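Local atomic coordinates of retinoic acid receptor (Platynereis dumerilii, PDB entry 6EU9), a protein that binds all-trans retinoic acid in its ligand-binding domain and, as a nuclear receptor, probably works as a ligand-controlled transcription regulator that senses retinoids with low affinity. Residues 59-64 and 81-86; 86-91 and 208-213; 139-144 and 196-201. One frame throughout, in Å; residues are numbered along the deposited sequence.

Interaction 1 (59-64 and 81-86)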
ATOM      1  N   ALA A  59      -3.659 -14.049  -2.292  1.00 56.24           N
ATOM      2  CA  ALA A  59      -4.710 -13.138  -2.662  1.00 54.39           C
ATOM      3  C   ALA A  59      -5.508 -12.921  -1.392  1.00 54.57           C
ATOM      4  O   ALA A  59      -5.857 -11.752  -1.086  1.00 52.90           O
ATOM      5  CB  ALA A  59      -5.558 -13.722  -3.783  1.00 54.09           C
ATOM      6  N   ASN A  60      -5.722 -14.003  -0.634  1.00 47.29           N
ATOM      7  CA  ASN A  60      -6.526 -13.897   0.559  1.00 47.86           C
ATOM      8  C   ASN A  60      -5.854 -13.110   1.666  1.00 46.45           C
ATOM      9  O   ASN A  60      -6.531 -12.393   2.383  1.00 47.12           O
ATOM     10  CB  ASN A  60      -6.892 -15.279   1.035  1.00 52.55           C
ATOM     11  CG  ASN A  60      -7.901 -15.935   0.136  1.00 56.31           C
ATOM     12  OD1 ASN A  60      -8.787 -15.255  -0.383  1.00 60.42           O
ATOM     13  ND2 ASN A  60      -7.817 -17.262  -0.005  1.00 55.39           N
ATOM     14  N   VAL A  61      -4.531 -13.192   1.766  1.00 42.44           N
ATOM     15  CA  VAL A  61      -3.804 -12.457   2.777  1.00 41.44           C
ATOM     16  C   VAL A  61      -3.954 -10.959   2.538  1.00 45.54           C
ATOM     17  O   VAL A  61      -4.074 -10.197   3.510  1.00 47.76           O
ATOM     18  CB  VAL A  61      -2.312 -12.791   2.832  1.00 34.90           C
ATOM     19  CG1 VAL A  61      -1.580 -11.916   3.877  1.00 27.09           C
ATOM     20  CG2 VAL A  61      -2.135 -14.280   3.069  1.00 34.03           C
ATOM     21  N   VAL A  62      -3.983 -10.549   1.276  1.00 48.25           N
ATOM     22  CA  VAL A  62      -4.223  -9.141   0.924  1.00 48.02           C
ATOM     23  C   VAL A  62      -5.597  -8.720   1.453  1.00 48.30           C
ATOM     24  O   VAL A  62      -5.723  -7.671   2.095  1.00 51.49           O
ATOM     25  CB  VAL A  62      -4.150  -8.843  -0.595  1.00 44.22           C
ATOM     26  CG1 VAL A  62      -4.346  -7.362  -0.830  1.00 41.21           C
ATOM     27  CG2 VAL A  62      -2.826  -9.257  -1.197  1.00 44.68           C
ATOM     28  N   ASP A  63      -6.609  -9.556   1.215  1.00 50.24           N
ATOM     29  CA  ASP A  63      -7.946  -9.314   1.685  1.00 51.62           C
ATOM     30  C   ASP A  63      -7.966  -9.208   3.190  1.00 48.24           C
ATOM     31  O   ASP A  63      -8.635  -8.336   3.731  1.00 49.31           O
ATOM     32  CB  ASP A  63      -8.914 -10.349   1.132  1.00 54.47           C
ATOM     33  CG  ASP A  63      -9.397  -9.951  -0.290  1.00 61.23           C
ATOM     34  OD1 ASP A  63      -9.685  -8.759  -0.553  1.00 63.35           O
ATOM     35  OD2 ASP A  63      -9.456 -10.817  -1.217  1.00 65.88           O
ATOM     36  N   PHE A  64      -7.187 -10.053   3.844  1.00 44.70           N
ATOM     37  CA  PHE A  64      -7.121 -10.080   5.290  1.00 39.80           C
ATOM     38  C   PHE A  64      -6.722  -8.698   5.778  1.00 39.33           C
ATOM     39  O   PHE A  64      -7.362  -8.190   6.668  1.00 38.83           O
ATOM     40  CB  PHE A  64      -6.158 -11.188   5.793  1.00 31.22           C
ATOM     41  CG  PHE A  64      -5.913 -11.134   7.261  1.00 26.91           C
ATOM     42  CD1 PHE A  64      -6.890 -11.584   8.153  1.00 24.65           C
ATOM     43  CD2 PHE A  64      -4.696 -10.684   7.787  1.00 24.64           C
ATOM     44  CE1 PHE A  64      -6.699 -11.509   9.539  1.00 21.29           C
ATOM     45  CE2 PHE A  64      -4.532 -10.554   9.146  1.00 23.75           C
ATOM     46  CZ  PHE A  64      -5.518 -11.012  10.027  1.00 22.46           C
ATOM     47  N   THR A  81       4.438  -2.081   1.923  1.00 37.90           N
ATOM     48  CA  THR A  81       5.679  -2.526   2.543  1.00 38.04           C
ATOM     49  C   THR A  81       5.445  -3.652   3.513  1.00 39.59           C
ATOM     50  O   THR A  81       6.113  -4.651   3.367  1.00 44.42           O
ATOM     51  CB  THR A  81       6.340  -1.350   3.270  1.00 37.20           C
ATOM     52  OG1 THR A  81       6.355  -0.230   2.380  1.00 44.22           O
ATOM     53  CG2 THR A  81       7.719  -1.643   3.707  1.00 34.93           C
ATOM     54  N   LEU A  82       4.454  -3.507   4.402  1.00 39.85           N
ATOM     55  CA  LEU A  82       4.184  -4.513   5.447  1.00 39.33           C
ATOM     56  C   LEU A  82       3.606  -5.747   4.872  1.00 40.49           C
ATOM     57  O   LEU A  82       3.919  -6.808   5.314  1.00 43.46           O
ATOM     58  CB  LEU A  82       3.256  -3.993   6.544  1.00 39.21           C
ATOM     59  CG  LEU A  82       3.728  -2.838   7.428  1.00 39.55           C
ATOM     60  CD1 LEU A  82       2.591  -2.459   8.319  1.00 41.81           C
ATOM     61  CD2 LEU A  82       4.910  -3.260   8.282  1.00 38.71           C
ATOM     62  N   LEU A  83       2.765  -5.599   3.860  1.00 40.21           N
ATOM     63  CA  LEU A  83       2.132  -6.753   3.210  1.00 39.30           C
ATOM     64  C   LEU A  83       3.171  -7.575   2.465  1.00 42.10           C
ATOM     65  O   LEU A  83       3.104  -8.834   2.537  1.00 34.67           O
ATOM     66  CB  LEU A  83       1.046  -6.325   2.257  1.00 37.35           C
ATOM     67  CG  LEU A  83      -0.372  -6.388   2.826  1.00 38.49           C
ATOM     68  CD1 LEU A  83      -1.307  -5.689   1.836  1.00 38.88           C
ATOM     69  CD2 LEU A  83      -0.735  -7.862   3.025  1.00 32.01           C
ATOM     70  N   LYS A  84       4.096  -6.891   1.735  1.00 40.79           N
ATOM     71  CA  LYS A  84       5.109  -7.632   1.040  1.00 41.20           C
ATOM     72  C   LYS A  84       5.950  -8.426   2.024  1.00 43.58           C
ATOM     73  O   LYS A  84       6.204  -9.620   1.848  1.00 46.89           O
ATOM     74  CB  LYS A  84       5.960  -6.698   0.205  1.00 40.66           C
ATOM     75  CG  LYS A  84       5.551  -6.745  -1.276  1.00 44.68           C
ATOM     76  CD  LYS A  84       5.420  -5.382  -1.891  1.00 45.93           C
ATOM     77  CE  LYS A  84       6.706  -4.844  -2.505  1.00 47.28           C
ATOM     78  NZ  LYS A  84       6.595  -5.008  -3.990  1.00 48.18           N
ATOM     79  N   ALA A  85       6.351  -7.747   3.098  1.00 41.43           N
ATOM     80  CA  ALA A  85       7.216  -8.284   4.134  1.00 36.63           C
ATOM     81  C   ALA A  85       6.596  -9.464   4.874  1.00 36.29           C
ATOM     82  O   ALA A  85       7.305 -10.380   5.183  1.00 40.62           O
ATOM     83  CB  ALA A  85       7.546  -7.167   5.097  1.00 32.28           C
ATOM     84  N   ALA A  86       5.273  -9.464   5.035  1.00 30.37           N
ATOM     85  CA  ALA A  86       4.614 -10.372   5.996  1.00 30.63           C
ATOM     86  C   ALA A  86       3.893 -11.496   5.305  1.00 33.12           C
ATOM     87  O   ALA A  86       3.384 -12.408   5.935  1.00 35.57           O
ATOM     88  CB  ALA A  86       3.609  -9.606   6.848  1.00 29.27           C
TER
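L83 reaches across from helix 76-97 and rests its forked end on V61 and V62, two successive residues of helix 47-66. Along 81-86 the polar T81 comes first and takes no part; its OG1 bonds to the backbone O of N77 one turn back. L82 packs instead on L156 of helix 145-156, and also touches R161. L83 then supplies all of the close contacts. Its CD2 sits between V61 and the backbone of V62, 4.2 Å from V61 CG1, 4.1 Å from V61 O and 4.3 Å from V62 CA, while CD1 meets V62 CG1 at 4.4 Å. In V61, CG1 is anti to the backbone N (chi1 177°), which places that methyl beside CD2. The beta branch of valine keeps its methyls near its own helix, and the longer leucine spans the gap, but the contacts are loose and purely dispersive. K84 leaves the interface, and its NZ bonds to the backbone O of E234 in helix 230-236. The small A86 touches L156 and R161. The backbones come nearest at V62 and L83, whose CA atoms are 7.2 Å apart. The two helices are probably helix 3 and the fused helices 4 and 5 of the nuclear receptor fold. L156 of helix 145-156 also packs on L83, and L231 of the second subunit packs on both V62 and L83.

Interaction 2 (86-91 and 208-213); sequences ACLEII and SLSVKG
The carboxylate of E89 is the flat group here, and S210 meets this residue at the methylene stem that carries it: E89 CG is 3.6 Å from S210 CB. S210 OG comes to 3.8 Å from E89 OE2, too far to count as a hydrogen bond. The two oxygens are engaged elsewhere, OE1 in a salt bridge with R161 and OE2 in another with R207, so a buried acid is matched by two arginines that probably hold its carboxylate in place. E89 CG stands beside the backbone N and anti to the carbonyl carbon (chi1 -73°), and the chain bends at chi2, so that its aliphatic part lies against the serine while its end turns to the arginines. These contacts join helix 76-97, which probably matches the fused helices 4 and 5 at the centre of the three-layered helical sandwich of nuclear receptor ligand-binding domains, to the long helix 195-222, the likely counterpart of helices 10 and 11. Here the segments' axes pass 8.9 Å apart at 111°, and the small S210 and G213 allow that approach. L88 uses the surface they provide: its CD1 lies over the backbone, 3.4 Å from S210 O and 3.8 Å from G213 C. A side chain on G213 would begin by pointing at this leucine, so the glycine suits its place. Beyond it, L88 also touches A214 on the same helix.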
ATOM      1  N   ALA A  86       5.273  -9.464   5.035  1.00 30.37           N
ATOM      2  CA  ALA A  86       4.614 -10.372   5.996  1.00 30.63           C
ATOM      3  C   ALA A  86       3.893 -11.496   5.305  1.00 33.12           C
ATOM      4  O   ALA A  86       3.384 -12.408   5.935  1.00 35.57           O
ATOM      5  CB  ALA A  86       3.609  -9.606   6.848  1.00 29.27           C
ATOM      6  N   CYS A  87       3.819 -11.440   3.994  1.00 34.86           N
ATOM      7  CA  CYS A  87       2.957 -12.284   3.224  1.00 36.70           C
ATOM      8  C   CYS A  87       3.307 -13.770   3.409  1.00 41.82           C
ATOM      9  O   CYS A  87       2.391 -14.585   3.539  1.00 44.67           O
ATOM     10  CB  CYS A  87       3.168 -11.895   1.777  1.00 40.63           C
ATOM     11  SG  CYS A  87       2.093 -12.776   0.689  1.00 55.01           S
ATOM     12  N   LEU A  88       4.596 -14.117   3.370  1.00 37.88           N
ATOM     13  CA  LEU A  88       4.989 -15.462   3.480  1.00 38.78           C
ATOM     14  C   LEU A  88       4.836 -16.031   4.868  1.00 36.61           C
ATOM     15  O   LEU A  88       4.385 -17.177   5.079  1.00 33.30           O
ATOM     16  CB  LEU A  88       6.453 -15.638   3.072  1.00 41.92           C
ATOM     17  CG  LEU A  88       6.813 -16.239   1.790  1.00 41.10           C
ATOM     18  CD1 LEU A  88       8.261 -16.637   1.986  1.00 39.35           C
ATOM     19  CD2 LEU A  88       6.025 -17.498   1.571  1.00 44.06           C
ATOM     20  N   GLU A  89       5.145 -15.208   5.872  1.00 34.21           N
ATOM     21  CA  GLU A  89       4.893 -15.576   7.258  1.00 31.61           C
ATOM     22  C   GLU A  89       3.440 -15.884   7.472  1.00 30.33           C
ATOM     23  O   GLU A  89       3.165 -16.908   8.044  1.00 30.67           O
ATOM     24  CB  GLU A  89       5.314 -14.431   8.149  1.00 35.69           C
ATOM     25  CG  GLU A  89       6.783 -14.161   8.343  1.00 39.96           C
ATOM     26  CD  GLU A  89       7.076 -12.684   8.583  1.00 44.98           C
ATOM     27  OE1 GLU A  89       6.177 -11.989   9.150  1.00 53.60           O
ATOM     28  OE2 GLU A  89       8.153 -12.173   8.175  1.00 42.67           O
ATOM     29  N   ILE A  90       2.500 -15.059   6.986  1.00 29.84           N
ATOM     30  CA  ILE A  90       1.081 -15.295   7.263  1.00 27.38           C
ATOM     31  C   ILE A  90       0.616 -16.592   6.570  1.00 27.58           C
ATOM     32  O   ILE A  90      -0.149 -17.369   7.116  1.00 26.22           O
ATOM     33  CB  ILE A  90       0.212 -14.074   6.899  1.00 24.12           C
ATOM     34  CG1 ILE A  90       0.605 -12.915   7.801  1.00 24.81           C
ATOM     35  CG2 ILE A  90      -1.268 -14.303   7.083  1.00 20.37           C
ATOM     36  CD1 ILE A  90       0.145 -11.517   7.420  1.00 22.92           C
ATOM     37  N   ILE A  91       1.055 -16.816   5.347  1.00 28.32           N
ATOM     38  CA  ILE A  91       0.691 -18.014   4.579  1.00 30.50           C
ATOM     39  C   ILE A  91       1.219 -19.266   5.242  1.00 31.59           C
ATOM     40  O   ILE A  91       0.535 -20.272   5.275  1.00 31.20           O
ATOM     41  CB  ILE A  91       1.273 -17.889   3.131  1.00 33.53           C
ATOM     42  CG1 ILE A  91       0.306 -17.102   2.274  1.00 32.33           C
ATOM     43  CG2 ILE A  91       1.712 -19.200   2.469  1.00 31.12           C
ATOM     44  CD1 ILE A  91       0.899 -16.702   0.961  1.00 33.77           C
ATOM     45  N   SER A 208      12.386 -16.940  10.623  1.00 31.89           N
ATOM     46  CA  SER A 208      13.410 -17.844  10.108  1.00 30.73           C
ATOM     47  C   SER A 208      12.865 -18.794   9.117  1.00 28.80           C
ATOM     48  O   SER A 208      13.435 -18.959   8.023  1.00 30.26           O
ATOM     49  CB  SER A 208      14.072 -18.595  11.219  1.00 30.71           C
ATOM     50  OG  SER A 208      14.854 -17.652  11.907  1.00 33.59           O
ATOM     51  N   LEU A 209      11.739 -19.391   9.429  1.00 27.96           N
ATOM     52  CA  LEU A 209      11.053 -20.260   8.493  1.00 32.00           C
ATOM     53  C   LEU A 209      10.682 -19.510   7.167  1.00 37.22           C
ATOM     54  O   LEU A 209      10.831 -20.029   6.078  1.00 39.25           O
ATOM     55  CB  LEU A 209       9.763 -20.725   9.088  1.00 30.04           C
ATOM     56  CG  LEU A 209       9.233 -22.089   8.886  1.00 33.01           C
ATOM     57  CD1 LEU A 209       9.596 -22.625  10.257  1.00 33.42           C
ATOM     58  CD2 LEU A 209       7.731 -21.940   8.700  1.00 31.89           C
ATOM     59  N   SER A 210      10.256 -18.227   7.303  1.00 34.27           N
ATOM     60  CA  SER A 210       9.849 -17.498   6.220  1.00 33.48           C
ATOM     61  C   SER A 210      11.053 -17.148   5.340  1.00 31.67           C
ATOM     62  O   SER A 210      10.904 -17.137   4.100  1.00 27.10           O
ATOM     63  CB  SER A 210       9.271 -16.214   6.792  1.00 44.69           C
ATOM     64  OG  SER A 210       9.371 -15.051   5.946  1.00 59.33           O
ATOM     65  N   VAL A 211      12.187 -16.840   5.943  1.00 31.09           N
ATOM     66  CA  VAL A 211      13.335 -16.437   5.121  1.00 34.12           C
ATOM     67  C   VAL A 211      13.792 -17.619   4.223  1.00 37.75           C
ATOM     68  O   VAL A 211      14.096 -17.424   3.023  1.00 40.84           O
ATOM     69  CB  VAL A 211      14.556 -16.002   5.942  1.00 34.15           C
ATOM     70  CG1 VAL A 211      15.588 -15.426   5.000  1.00 34.37           C
ATOM     71  CG2 VAL A 211      14.211 -14.977   7.004  1.00 32.39           C
ATOM     72  N   LYS A 212      13.750 -18.848   4.772  1.00 33.96           N
ATOM     73  CA  LYS A 212      14.053 -20.003   4.015  1.00 36.59           C
ATOM     74  C   LYS A 212      13.014 -20.184   2.938  1.00 39.25           C
ATOM     75  O   LYS A 212      13.327 -20.554   1.796  1.00 46.76           O
ATOM     76  CB  LYS A 212      14.118 -21.242   4.907  1.00 36.99           C
ATOM     77  CG  LYS A 212      15.362 -21.334   5.773  1.00 35.17           C
ATOM     78  CD  LYS A 212      15.212 -22.417   6.850  1.00 30.90           C
ATOM     79  CE  LYS A 212      16.405 -22.404   7.776  1.00 31.30           C
ATOM     80  NZ  LYS A 212      15.868 -22.179   9.154  1.00 35.45           N
ATOM     81  N   GLY A 213      11.752 -19.920   3.269  1.00 38.70           N
ATOM     82  CA  GLY A 213      10.653 -20.066   2.306  1.00 37.88           C
ATOM     83  C   GLY A 213      10.877 -19.280   1.021  1.00 39.73           C
ATOM     84  O   GLY A 213      10.723 -19.843  -0.061  1.00 35.12           O
TER

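Interaction 3 (139-144 and 196-201); sequences VELSVD and FAKLLL
L141 and L199 pass each other in opposite directions, side against side, with the CD2 methyl of L141 set 3.9 Å from L199 CG. The other methyl of L141 serves K198: the two side chains pass at a slant, and the bends of the lysine at chi3 and chi4 bring both K198 CD and K198 NZ alongside L141 CD1, each at 4.0 Å. Lysine suits this outer border because its long chain can cover an apolar neighbour and still be exposed to solvent; E140 is the nearest acid across the contact, but its OE1 is 6.7 Å from K198 NZ, a distance at which any attraction is weak. V143 approaches L199 as well, again running counter to it, with V143 CG2 4.0 Å from L199 CD2. The rotation of V143, with CG1 anti to the backbone N (chi1 -177°), is what puts CG2 against that methyl. L141 lies in the last turn of one helix, and V143 lies in the short link to the next. Helix 128-141 ends in a Schellman motif, with S142 at positive phi (71°), and D144 is the N-cap of helix 145-156. E147 OE2 returns a bond to D144 N, completing a capping box, so a very tight turn joins what are probably helices 7 and 8 of the receptor fold. An alanine in place of L141 would be likely to open a gap beside L199 and to leave the K198 chain without its apolar support. R189 and R188 bond to the backbone oxygens of L141 and S142, respectively, and V185 and L151 pack on L199 from helices 167-188 and 145-156.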
ATOM      1  N   VAL A 139       0.193 -27.036  17.391  1.00 32.62           N
ATOM      2  CA  VAL A 139      -0.840 -27.912  17.921  1.00 35.06           C
ATOM      3  C   VAL A 139      -0.568 -28.293  19.402  1.00 36.39           C
ATOM      4  O   VAL A 139      -1.487 -28.383  20.196  1.00 36.59           O
ATOM      5  CB  VAL A 139      -1.022 -29.127  16.985  1.00 37.76           C
ATOM      6  CG1 VAL A 139      -1.698 -30.321  17.660  1.00 36.95           C
ATOM      7  CG2 VAL A 139      -1.747 -28.680  15.718  1.00 36.50           C
ATOM      8  N   GLU A 140       0.705 -28.474  19.760  1.00 36.68           N
ATOM      9  CA  GLU A 140       1.095 -28.717  21.151  1.00 40.24           C
ATOM     10  C   GLU A 140       0.676 -27.597  22.066  1.00 40.14           C
ATOM     11  O   GLU A 140       0.176 -27.839  23.173  1.00 41.63           O
ATOM     12  CB  GLU A 140       2.597 -29.033  21.240  1.00 46.31           C
ATOM     13  CG  GLU A 140       2.878 -30.549  21.095  1.00 53.79           C
ATOM     14  CD  GLU A 140       4.309 -30.907  20.739  1.00 58.89           C
ATOM     15  OE1 GLU A 140       5.287 -30.291  21.272  1.00 61.40           O
ATOM     16  OE2 GLU A 140       4.454 -31.863  19.934  1.00 60.25           O
ATOM     17  N   LEU A 141       0.879 -26.356  21.623  1.00 40.23           N
ATOM     18  CA  LEU A 141       0.517 -25.196  22.431  1.00 36.55           C
ATOM     19  C   LEU A 141      -0.976 -24.959  22.456  1.00 35.46           C
ATOM     20  O   LEU A 141      -1.349 -24.169  23.260  1.00 36.81           O
ATOM     21  CB  LEU A 141       1.135 -23.988  21.853  1.00 39.82           C
ATOM     22  CG  LEU A 141       2.287 -23.181  22.435  1.00 42.29           C
ATOM     23  CD1 LEU A 141       3.453 -24.032  22.870  1.00 38.83           C
ATOM     24  CD2 LEU A 141       2.646 -22.166  21.337  1.00 41.80           C
ATOM     25  N   SER A 142      -1.734 -25.721  21.646  1.00 34.12           N
ATOM     26  CA  SER A 142      -3.196 -25.735  21.669  1.00 37.95           C
ATOM     27  C   SER A 142      -3.778 -24.458  21.127  1.00 45.69           C
ATOM     28  O   SER A 142      -4.830 -24.047  21.566  1.00 54.23           O
ATOM     29  CB  SER A 142      -3.873 -26.037  23.034  1.00 38.92           C
ATOM     30  OG  SER A 142      -3.548 -27.316  23.581  1.00 46.25           O
ATOM     31  N   VAL A 143      -3.098 -23.883  20.142  1.00 43.70           N
ATOM     32  CA  VAL A 143      -3.409 -22.648  19.495  1.00 35.03           C
ATOM     33  C   VAL A 143      -4.736 -22.645  18.758  1.00 32.89           C
ATOM     34  O   VAL A 143      -4.992 -23.524  18.000  1.00 36.28           O
ATOM     35  CB  VAL A 143      -2.249 -22.272  18.545  1.00 32.96           C
ATOM     36  CG1 VAL A 143      -2.520 -20.918  17.887  1.00 42.30           C
ATOM     37  CG2 VAL A 143      -0.960 -22.148  19.292  1.00 31.97           C
ATOM     38  N   ASP A 144      -5.580 -21.637  18.953  1.00 34.07           N
ATOM     39  CA  ASP A 144      -6.921 -21.636  18.346  1.00 33.32           C
ATOM     40  C   ASP A 144      -7.085 -20.607  17.217  1.00 30.14           C
ATOM     41  O   ASP A 144      -6.227 -19.780  17.016  1.00 30.99           O
ATOM     42  CB  ASP A 144      -7.979 -21.510  19.449  1.00 34.99           C
ATOM     43  CG  ASP A 144      -8.364 -20.094  19.745  1.00 39.34           C
ATOM     44  OD1 ASP A 144      -7.561 -19.159  19.523  1.00 39.57           O
ATOM     45  OD2 ASP A 144      -9.522 -19.852  20.130  1.00 41.80           O
ATOM     46  N   PHE A 196       2.024 -16.903  26.592  1.00 34.68           N
ATOM     47  CA  PHE A 196       2.130 -15.701  25.749  1.00 30.85           C
ATOM     48  C   PHE A 196       3.549 -15.522  25.247  1.00 31.61           C
ATOM     49  O   PHE A 196       3.736 -15.310  24.065  1.00 29.06           O
ATOM     50  CB  PHE A 196       1.677 -14.485  26.541  1.00 29.08           C
ATOM     51  CG  PHE A 196       1.866 -13.207  25.827  1.00 28.68           C
ATOM     52  CD1 PHE A 196       1.185 -12.961  24.616  1.00 28.75           C
ATOM     53  CD2 PHE A 196       2.674 -12.205  26.352  1.00 29.24           C
ATOM     54  CE1 PHE A 196       1.314 -11.752  23.897  1.00 26.80           C
ATOM     55  CE2 PHE A 196       2.842 -10.977  25.635  1.00 29.68           C
ATOM     56  CZ  PHE A 196       2.175 -10.762  24.405  1.00 27.31           C
ATOM     57  N   ALA A 197       4.542 -15.684  26.118  1.00 34.25           N
ATOM     58  CA  ALA A 197       5.987 -15.650  25.737  1.00 34.67           C
ATOM     59  C   ALA A 197       6.282 -16.712  24.730  1.00 36.31           C
ATOM     60  O   ALA A 197       6.959 -16.417  23.731  1.00 42.83           O
ATOM     61  CB  ALA A 197       6.952 -15.772  26.932  1.00 29.41           C
ATOM     62  N   LYS A 198       5.726 -17.919  24.945  1.00 36.98           N
ATOM     63  CA  LYS A 198       5.925 -19.035  24.027  1.00 36.43           C
ATOM     64  C   LYS A 198       5.347 -18.732  22.648  1.00 37.28           C
ATOM     65  O   LYS A 198       5.934 -19.061  21.648  1.00 39.70           O
ATOM     66  CB  LYS A 198       5.354 -20.303  24.590  1.00 39.73           C
ATOM     67  CG  LYS A 198       6.431 -21.096  25.275  1.00 48.45           C
ATOM     68  CD  LYS A 198       6.021 -22.574  25.503  1.00 49.66           C
ATOM     69  CE  LYS A 198       7.259 -23.459  25.406  1.00 52.49           C
ATOM     70  NZ  LYS A 198       7.024 -24.713  24.619  1.00 61.44           N
ATOM     71  N   LEU A 199       4.184 -18.094  22.625  1.00 35.31           N
ATOM     72  CA  LEU A 199       3.547 -17.716  21.373  1.00 32.62           C
ATOM     73  C   LEU A 199       4.349 -16.633  20.624  1.00 32.07           C
ATOM     74  O   LEU A 199       4.481 -16.703  19.420  1.00 30.13           O
ATOM     75  CB  LEU A 199       2.144 -17.266  21.662  1.00 34.94           C
ATOM     76  CG  LEU A 199       1.233 -18.518  21.545  1.00 36.48           C
ATOM     77  CD1 LEU A 199       0.090 -18.470  22.569  1.00 36.60           C
ATOM     78  CD2 LEU A 199       0.779 -18.686  20.140  1.00 37.19           C
ATOM     79  N   LEU A 200       4.954 -15.686  21.355  1.00 25.48           N
ATOM     80  CA  LEU A 200       5.786 -14.726  20.718  1.00 23.75           C
ATOM     81  C   LEU A 200       6.976 -15.275  20.080  1.00 23.81           C
ATOM     82  O   LEU A 200       7.291 -14.907  18.930  1.00 23.90           O
ATOM     83  CB  LEU A 200       6.217 -13.633  21.670  1.00 24.75           C
ATOM     84  CG  LEU A 200       5.051 -12.639  22.063  1.00 22.38           C
ATOM     85  CD1 LEU A 200       5.701 -11.492  22.729  1.00 20.62           C
ATOM     86  CD2 LEU A 200       4.112 -12.263  20.957  1.00 20.29           C
ATOM     87  N   LEU A 201       7.640 -16.214  20.762  1.00 25.90           N
ATOM     88  CA  LEU A 201       8.821 -16.892  20.202  1.00 22.82           C
ATOM     89  C   LEU A 201       8.475 -17.724  18.982  1.00 22.24           C
ATOM     90  O   LEU A 201       9.314 -17.876  18.155  1.00 23.60           O
ATOM     91  CB  LEU A 201       9.499 -17.710  21.243  1.00 22.30           C
ATOM     92  CG  LEU A 201      10.080 -16.968  22.438  1.00 22.54           C
ATOM     93  CD1 LEU A 201      10.694 -17.955  23.394  1.00 22.51           C
ATOM     94  CD2 LEU A 201      11.118 -16.040  21.929  1.00 21.36           C
TER

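From the N terminus, interaction 1 comes first and closes a short loop, with 16 residues between segments 59-64 and 81-86, on helices 47-66 and 76-97. The same second helix then carries interaction 2, which starts at the shared A86 and closes a far longer loop of 116 residues on helix 195-222. Interaction 3 is nested inside that loop, tying the last turn of helix 128-141 and the link after it to the early part of helix 195-222. Interactions 1 and 2 touch where V61 packs on I90 and I91, so three helices are joined in series. Interaction 3 stands apart, its centre about 18 Å from that of interaction 2 and linked to it through helix 195-222.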